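Iminosuccinate reductase (Paracoccus denitrificans, PDB 6RQA) catalyses the NADH-dependent reduction of iminosuccinate to L-aspartate, which regenerates the amino group donor of the beta-hydroxyaspartate cycle. Local coordinates at residues Leu83-Tyr92 and Asn103-Pro113. Sequence-based numbering, arbitrary orientation.
Sequences LVLGLKAGGY and NHQSTVFLFDP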
ATOM      1  N   LEU A  83       5.824   5.479  18.046  1.00 44.94           N
ATOM      2  CA  LEU A  83       6.788   4.883  17.121  1.00 41.27           C
ATOM      3  C   LEU A  83       6.251   3.573  16.543  1.00 40.92           C
ATOM      4  O   LEU A  83       6.839   2.499  16.685  1.00 41.30           O
ATOM      5  CB  LEU A  83       8.149   4.686  17.794  1.00 39.09           C
ATOM      6  CG  LEU A  83       8.911   5.985  18.073  1.00 43.45           C
ATOM      7  CD1 LEU A  83      10.287   5.695  18.645  1.00 28.41           C
ATOM      8  CD2 LEU A  83       9.016   6.829  16.808  1.00 38.79           C
ATOM      9  N   VAL A  84       5.101   3.690  15.885  1.00 36.55           N
ATOM     10  CA  VAL A  84       4.446   2.579  15.208  1.00 31.34           C
ATOM     11  C   VAL A  84       4.256   2.971  13.750  1.00 27.54           C
ATOM     12  O   VAL A  84       3.748   4.059  13.456  1.00 24.34           O
ATOM     13  CB  VAL A  84       3.100   2.227  15.867  1.00 35.49           C
ATOM     14  CG1 VAL A  84       2.441   1.055  15.152  1.00 29.64           C
ATOM     15  CG2 VAL A  84       3.305   1.913  17.342  1.00 34.33           C
ATOM     16  N   LEU A  85       4.669   2.088  12.844  1.00 28.73           N
ATOM     17  CA  LEU A  85       4.644   2.367  11.417  1.00 23.65           C
ATOM     18  C   LEU A  85       4.232   1.111  10.667  1.00 30.11           C
ATOM     19  O   LEU A  85       4.659   0.006  11.012  1.00 35.75           O
ATOM     20  CB  LEU A  85       6.017   2.849  10.921  1.00 24.69           C
ATOM     21  CG  LEU A  85       6.187   3.097   9.419  1.00 23.65           C
ATOM     22  CD1 LEU A  85       5.356   4.289   8.970  1.00 23.64           C
ATOM     23  CD2 LEU A  85       7.654   3.300   9.074  1.00 37.52           C
ATOM     24  N   GLY A  86       3.405   1.285   9.648  1.00 26.64           N
ATOM     25  CA  GLY A  86       3.014   0.148   8.833  1.00 36.86           C
ATOM     26  C   GLY A  86       1.727   0.436   8.079  1.00 37.25           C
ATOM     27  O   GLY A  86       1.419   1.587   7.767  1.00 34.75           O
ATOM     28  N   LEU A  87       0.993  -0.638   7.803  1.00 30.90           N
ATOM     29  CA  LEU A  87      -0.233  -0.550   7.023  1.00 40.65           C
ATOM     30  C   LEU A  87      -1.050  -1.814   7.238  1.00 35.84           C
ATOM     31  O   LEU A  87      -0.541  -2.837   7.704  1.00 38.40           O
ATOM     32  CB  LEU A  87       0.060  -0.370   5.530  1.00 35.04           C
ATOM     33  CG  LEU A  87       0.531  -1.634   4.802  1.00 35.82           C
ATOM     34  CD1 LEU A  87       0.235  -1.540   3.318  1.00 23.89           C
ATOM     35  CD2 LEU A  87       2.014  -1.894   5.031  1.00 37.09           C
ATOM     36  N   LYS A  88      -2.328  -1.728   6.887  1.00 37.29           N
ATOM     37  CA  LYS A  88      -3.186  -2.895   6.747  1.00 29.96           C
ATOM     38  C   LYS A  88      -3.512  -3.071   5.272  1.00 32.84           C
ATOM     39  O   LYS A  88      -3.941  -2.121   4.609  1.00 37.42           O
ATOM     40  CB  LYS A  88      -4.474  -2.757   7.564  1.00 32.31           C
ATOM     41  CG  LYS A  88      -5.295  -4.043   7.609  1.00 40.87           C
ATOM     42  CD  LYS A  88      -6.544  -3.907   8.470  1.00 33.05           C
ATOM     43  CE  LYS A  88      -7.601  -3.055   7.787  1.00 32.32           C
ATOM     44  NZ  LYS A  88      -8.828  -2.937   8.620  1.00 25.49           N
ATOM     45  N   ALA A  89      -3.289  -4.278   4.761  1.00 25.77           N
ATOM     46  CA  ALA A  89      -3.548  -4.599   3.369  1.00 27.24           C
ATOM     47  C   ALA A  89      -4.647  -5.648   3.280  1.00 38.02           C
ATOM     48  O   ALA A  89      -4.790  -6.498   4.164  1.00 32.59           O
ATOM     49  CB  ALA A  89      -2.281  -5.102   2.668  1.00 24.66           C
ATOM     50  N   GLY A  90      -5.422  -5.581   2.202  1.00 37.23           N
ATOM     51  CA  GLY A  90      -6.526  -6.497   2.002  1.00 36.84           C
ATOM     52  C   GLY A  90      -7.783  -5.783   1.559  1.00 37.33           C
ATOM     53  O   GLY A  90      -7.709  -4.712   0.949  1.00 37.07           O
ATOM     54  N   GLY A  91      -8.943  -6.361   1.856  1.00 37.69           N
ATOM     55  CA  GLY A  91     -10.195  -5.733   1.488  1.00 35.80           C
ATOM     56  C   GLY A  91     -11.401  -6.650   1.516  1.00 46.87           C
ATOM     57  O   GLY A  91     -11.605  -7.398   2.478  1.00 37.05           O
ATOM     58  N   TYR A  92     -12.205  -6.606   0.455  1.00 29.75           N
ATOM     59  CA  TYR A  92     -13.514  -7.249   0.432  1.00 32.95           C
ATOM     60  C   TYR A  92     -13.620  -8.146  -0.791  1.00 32.27           C
ATOM     61  O   TYR A  92     -13.533  -7.665  -1.925  1.00 38.18           O
ATOM     62  CB  TYR A  92     -14.628  -6.198   0.428  1.00 39.29           C
ATOM     63  CG  TYR A  92     -16.024  -6.764   0.548  1.00 51.33           C
ATOM     64  CD1 TYR A  92     -16.549  -7.104   1.788  1.00 57.40           C
ATOM     65  CD2 TYR A  92     -16.822  -6.944  -0.573  1.00 40.08           C
ATOM     66  CE1 TYR A  92     -17.826  -7.616   1.906  1.00 55.16           C
ATOM     67  CE2 TYR A  92     -18.101  -7.456  -0.464  1.00 47.76           C
ATOM     68  CZ  TYR A  92     -18.598  -7.791   0.778  1.00 55.30           C
ATOM     69  OH  TYR A  92     -19.871  -8.300   0.896  1.00 68.62           O
ATOM     70  N   ASN A 103     -15.955 -12.610   3.823  1.00 36.61           N
ATOM     71  CA  ASN A 103     -15.704 -11.711   2.701  1.00 27.32           C
ATOM     72  C   ASN A 103     -14.602 -10.706   3.014  1.00 47.38           C
ATOM     73  O   ASN A 103     -13.845 -10.320   2.115  1.00 37.02           O
ATOM     74  CB  ASN A 103     -16.991 -10.984   2.307  1.00 27.59           C
ATOM     75  CG  ASN A 103     -18.052 -11.926   1.759  1.00 44.35           C
ATOM     76  OD1 ASN A 103     -17.759 -13.055   1.364  1.00 35.79           O
ATOM     77  ND2 ASN A 103     -19.294 -11.458   1.724  1.00 50.35           N
ATOM     78  N   HIS A 104     -14.488 -10.279   4.270  1.00 43.92           N
ATOM     79  CA  HIS A 104     -13.474  -9.315   4.674  1.00 32.77           C
ATOM     80  C   HIS A 104     -12.171 -10.039   4.987  1.00 32.96           C
ATOM     81  O   HIS A 104     -12.134 -10.915   5.857  1.00 38.46           O
ATOM     82  CB  HIS A 104     -13.946  -8.515   5.887  1.00 40.28           C
ATOM     83  CG  HIS A 104     -15.049  -7.552   5.582  1.00 56.44           C
ATOM     84  ND1 HIS A 104     -14.849  -6.395   4.863  1.00 63.14           N
ATOM     85  CD2 HIS A 104     -16.364  -7.570   5.907  1.00 60.72           C
ATOM     86  CE1 HIS A 104     -15.991  -5.741   4.754  1.00 63.41           C
ATOM     87  NE2 HIS A 104     -16.927  -6.433   5.379  1.00 63.38           N
ATOM     88  N   GLN A 105     -11.105  -9.672   4.279  1.00 38.79           N
ATOM     89  CA  GLN A 105      -9.776 -10.226   4.501  1.00 41.31           C
ATOM     90  C   GLN A 105      -8.782  -9.081   4.596  1.00 42.25           C
ATOM     91  O   GLN A 105      -8.750  -8.210   3.720  1.00 43.38           O
ATOM     92  CB  GLN A 105      -9.374 -11.185   3.375  1.00 38.06           C
ATOM     93  CG  GLN A 105     -10.291 -12.386   3.223  1.00 32.51           C
ATOM     94  CD  GLN A 105     -10.217 -13.329   4.407  1.00 39.63           C
ATOM     95  OE1 GLN A 105      -9.171 -13.467   5.042  1.00 40.60           O
ATOM     96  NE2 GLN A 105     -11.332 -13.982   4.711  1.00 46.09           N
ATOM     97  N   SER A 106      -7.977  -9.080   5.656  1.00 39.79           N
ATOM     98  CA  SER A 106      -7.012  -8.012   5.861  1.00 32.99           C
ATOM     99  C   SER A 106      -5.854  -8.534   6.697  1.00 35.95           C
ATOM    100  O   SER A 106      -5.968  -9.547   7.392  1.00 32.29           O
ATOM    101  CB  SER A 106      -7.655  -6.791   6.530  1.00 41.04           C
ATOM    102  OG  SER A 106      -8.140  -7.112   7.821  1.00 58.65           O
ATOM    103  N   THR A 107      -4.730  -7.822   6.616  1.00 32.17           N
ATOM    104  CA  THR A 107      -3.513  -8.194   7.323  1.00 23.32           C
ATOM    105  C   THR A 107      -2.720  -6.933   7.627  1.00 31.12           C
ATOM    106  O   THR A 107      -2.531  -6.093   6.742  1.00 24.92           O
ATOM    107  CB  THR A 107      -2.665  -9.164   6.494  1.00 34.81           C
ATOM    108  OG1 THR A 107      -3.471 -10.279   6.093  1.00 39.36           O
ATOM    109  CG2 THR A 107      -1.479  -9.668   7.303  1.00 31.57           C
ATOM    110  N   VAL A 108      -2.261  -6.803   8.869  1.00 33.11           N
ATOM    111  CA  VAL A 108      -1.483  -5.648   9.302  1.00 35.21           C
ATOM    112  C   VAL A 108      -0.006  -6.004   9.238  1.00 44.24           C
ATOM    113  O   VAL A 108       0.413  -7.051   9.751  1.00 36.32           O
ATOM    114  CB  VAL A 108      -1.880  -5.205  10.720  1.00 33.83           C
ATOM    115  CG1 VAL A 108      -1.071  -3.980  11.131  1.00 27.23           C
ATOM    116  CG2 VAL A 108      -3.368  -4.911  10.790  1.00 24.17           C
ATOM    117  N   PHE A 109       0.781  -5.140   8.603  1.00 33.11           N
ATOM    118  CA  PHE A 109       2.231  -5.286   8.541  1.00 34.54           C
ATOM    119  C   PHE A 109       2.858  -4.105   9.265  1.00 30.94           C
ATOM    120  O   PHE A 109       2.655  -2.953   8.868  1.00 25.05           O
ATOM    121  CB  PHE A 109       2.723  -5.354   7.095  1.00 36.96           C
ATOM    122  CG  PHE A 109       2.035  -6.402   6.265  1.00 36.28           C
ATOM    123  CD1 PHE A 109       2.310  -7.746   6.454  1.00 31.62           C
ATOM    124  CD2 PHE A 109       1.124  -6.040   5.287  1.00 28.15           C
ATOM    125  CE1 PHE A 109       1.680  -8.712   5.685  1.00 34.05           C
ATOM    126  CE2 PHE A 109       0.493  -7.000   4.517  1.00 32.62           C
ATOM    127  CZ  PHE A 109       0.771  -8.337   4.716  1.00 27.50           C
ATOM    128  N   LEU A 110       3.608  -4.389  10.325  1.00 32.11           N
ATOM    129  CA  LEU A 110       4.300  -3.363  11.090  1.00 34.26           C
ATOM    130  C   LEU A 110       5.756  -3.286  10.654  1.00 46.65           C
ATOM    131  O   LEU A 110       6.378  -4.303  10.336  1.00 37.42           O
ATOM    132  CB  LEU A 110       4.213  -3.646  12.591  1.00 32.39           C
ATOM    133  CG  LEU A 110       2.805  -3.682  13.189  1.00 38.29           C
ATOM    134  CD1 LEU A 110       2.859  -3.938  14.686  1.00 39.76           C
ATOM    135  CD2 LEU A 110       2.065  -2.391  12.890  1.00 29.15           C
ATOM    136  N   PHE A 111       6.294  -2.069  10.637  1.00 44.84           N
ATOM    137  CA  PHE A 111       7.668  -1.822  10.236  1.00 23.67           C
ATOM    138  C   PHE A 111       8.388  -1.052  11.331  1.00 24.12           C
ATOM    139  O   PHE A 111       7.778  -0.276  12.071  1.00 34.60           O
ATOM    140  CB  PHE A 111       7.739  -1.041   8.915  1.00 23.47           C
ATOM    141  CG  PHE A 111       7.405  -1.863   7.700  1.00 32.91           C
ATOM    142  CD1 PHE A 111       6.104  -2.275   7.459  1.00 32.44           C
ATOM    143  CD2 PHE A 111       8.392  -2.215   6.794  1.00 33.19           C
ATOM    144  CE1 PHE A 111       5.796  -3.029   6.342  1.00 31.78           C
ATOM    145  CE2 PHE A 111       8.091  -2.967   5.675  1.00 28.37           C
ATOM    146  CZ  PHE A 111       6.791  -3.374   5.449  1.00 31.25           C
ATOM    147  N   ASP A 112       9.686  -1.277  11.427  1.00 31.20           N
ATOM    148  CA  ASP A 112      10.508  -0.561  12.394  1.00 39.27           C
ATOM    149  C   ASP A 112      10.705   0.876  11.928  1.00 30.98           C
ATOM    150  O   ASP A 112      11.290   1.094  10.859  1.00 41.49           O
ATOM    151  CB  ASP A 112      11.851  -1.266  12.556  1.00 47.69           C
ATOM    152  CG  ASP A 112      12.631  -0.782  13.761  1.00 47.23           C
ATOM    153  OD1 ASP A 112      12.302   0.292  14.306  1.00 48.48           O
ATOM    154  OD2 ASP A 112      13.587  -1.480  14.161  1.00 57.09           O
ATOM    155  N   PRO A 113      10.239   1.881  12.678  1.00 36.59           N
ATOM    156  CA  PRO A 113      10.401   3.270  12.219  1.00 36.11           C
ATOM    157  C   PRO A 113      11.837   3.762  12.254  1.00 44.07           C
ATOM    158  O   PRO A 113      12.136   4.786  11.625  1.00 41.89           O
ATOM    159  CB  PRO A 113       9.518   4.072  13.188  1.00 31.63           C
ATOM    160  CG  PRO A 113       8.655   3.054  13.884  1.00 37.19           C
ATOM    161  CD  PRO A 113       9.467   1.801  13.926  1.00 41.96           C
TER
HETATM  162  O   HOH W   1       5.986  -0.613  14.364  1.00 27.51           O
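Strands 84-92 and 104-111 form an antiparallel beta hairpin in the mixed sheet, and its Tyr92-His104 end reaches the NAD site. Leu87 and Phe109 make a hydrogen-bonded pair: Phe109 N lies 2.8 Å from Leu87 O, and Leu87 N binds Phe109 O in return. Ala89 with Thr107 and Gly91 with Gln105 repeat the pattern. Gly86 and Gly90 sit at non-hydrogen-bonded positions, where a beta carbon would clash with the carbonyl oxygens of Phe109 and Gln105.

At the cofactor end, the Tyr92 ring turns its edge to one face of His104, with the planes at 62°. Tyr92 CD1 stands 3.3 Å from His104 CE1, offset toward the imidazole rim. CG of Tyr92 is anti to the backbone N (chi1 -174°), which carries the phenol alongside Asn103. There Asn103 ND2 gives a weak hydrogen bond of 3.3 Å to Tyr92 OH. An alanine at Tyr92 would leave one imidazole face without its aromatic edge and is likely to let His104, which touches NAD, turn more freely.

Lys88, by similarity the proton donor/acceptor, runs past Ser106, with Lys88 CD 3.6 Å from Ser106 OG. Its NZ is held by a salt bridge to Asp319 and a hydrogen bond to Thr128. Beside it, Val108 CG2 packs 3.8 Å from Lys88 CG.

Leu87, Ala89, Phe109 and Phe111 share the opposite sheet face, where Ala89 CB meets the edge of the Phe109 ring at CE2, 3.8 Å away. This face packs on the second subunit, whose Phe109 stacks on its counterpart. The hairpin thus joins the dimer interface to the active site, consistent with the dimerisation domain of the ornithine cyclodeaminase/mu-crystallin fold.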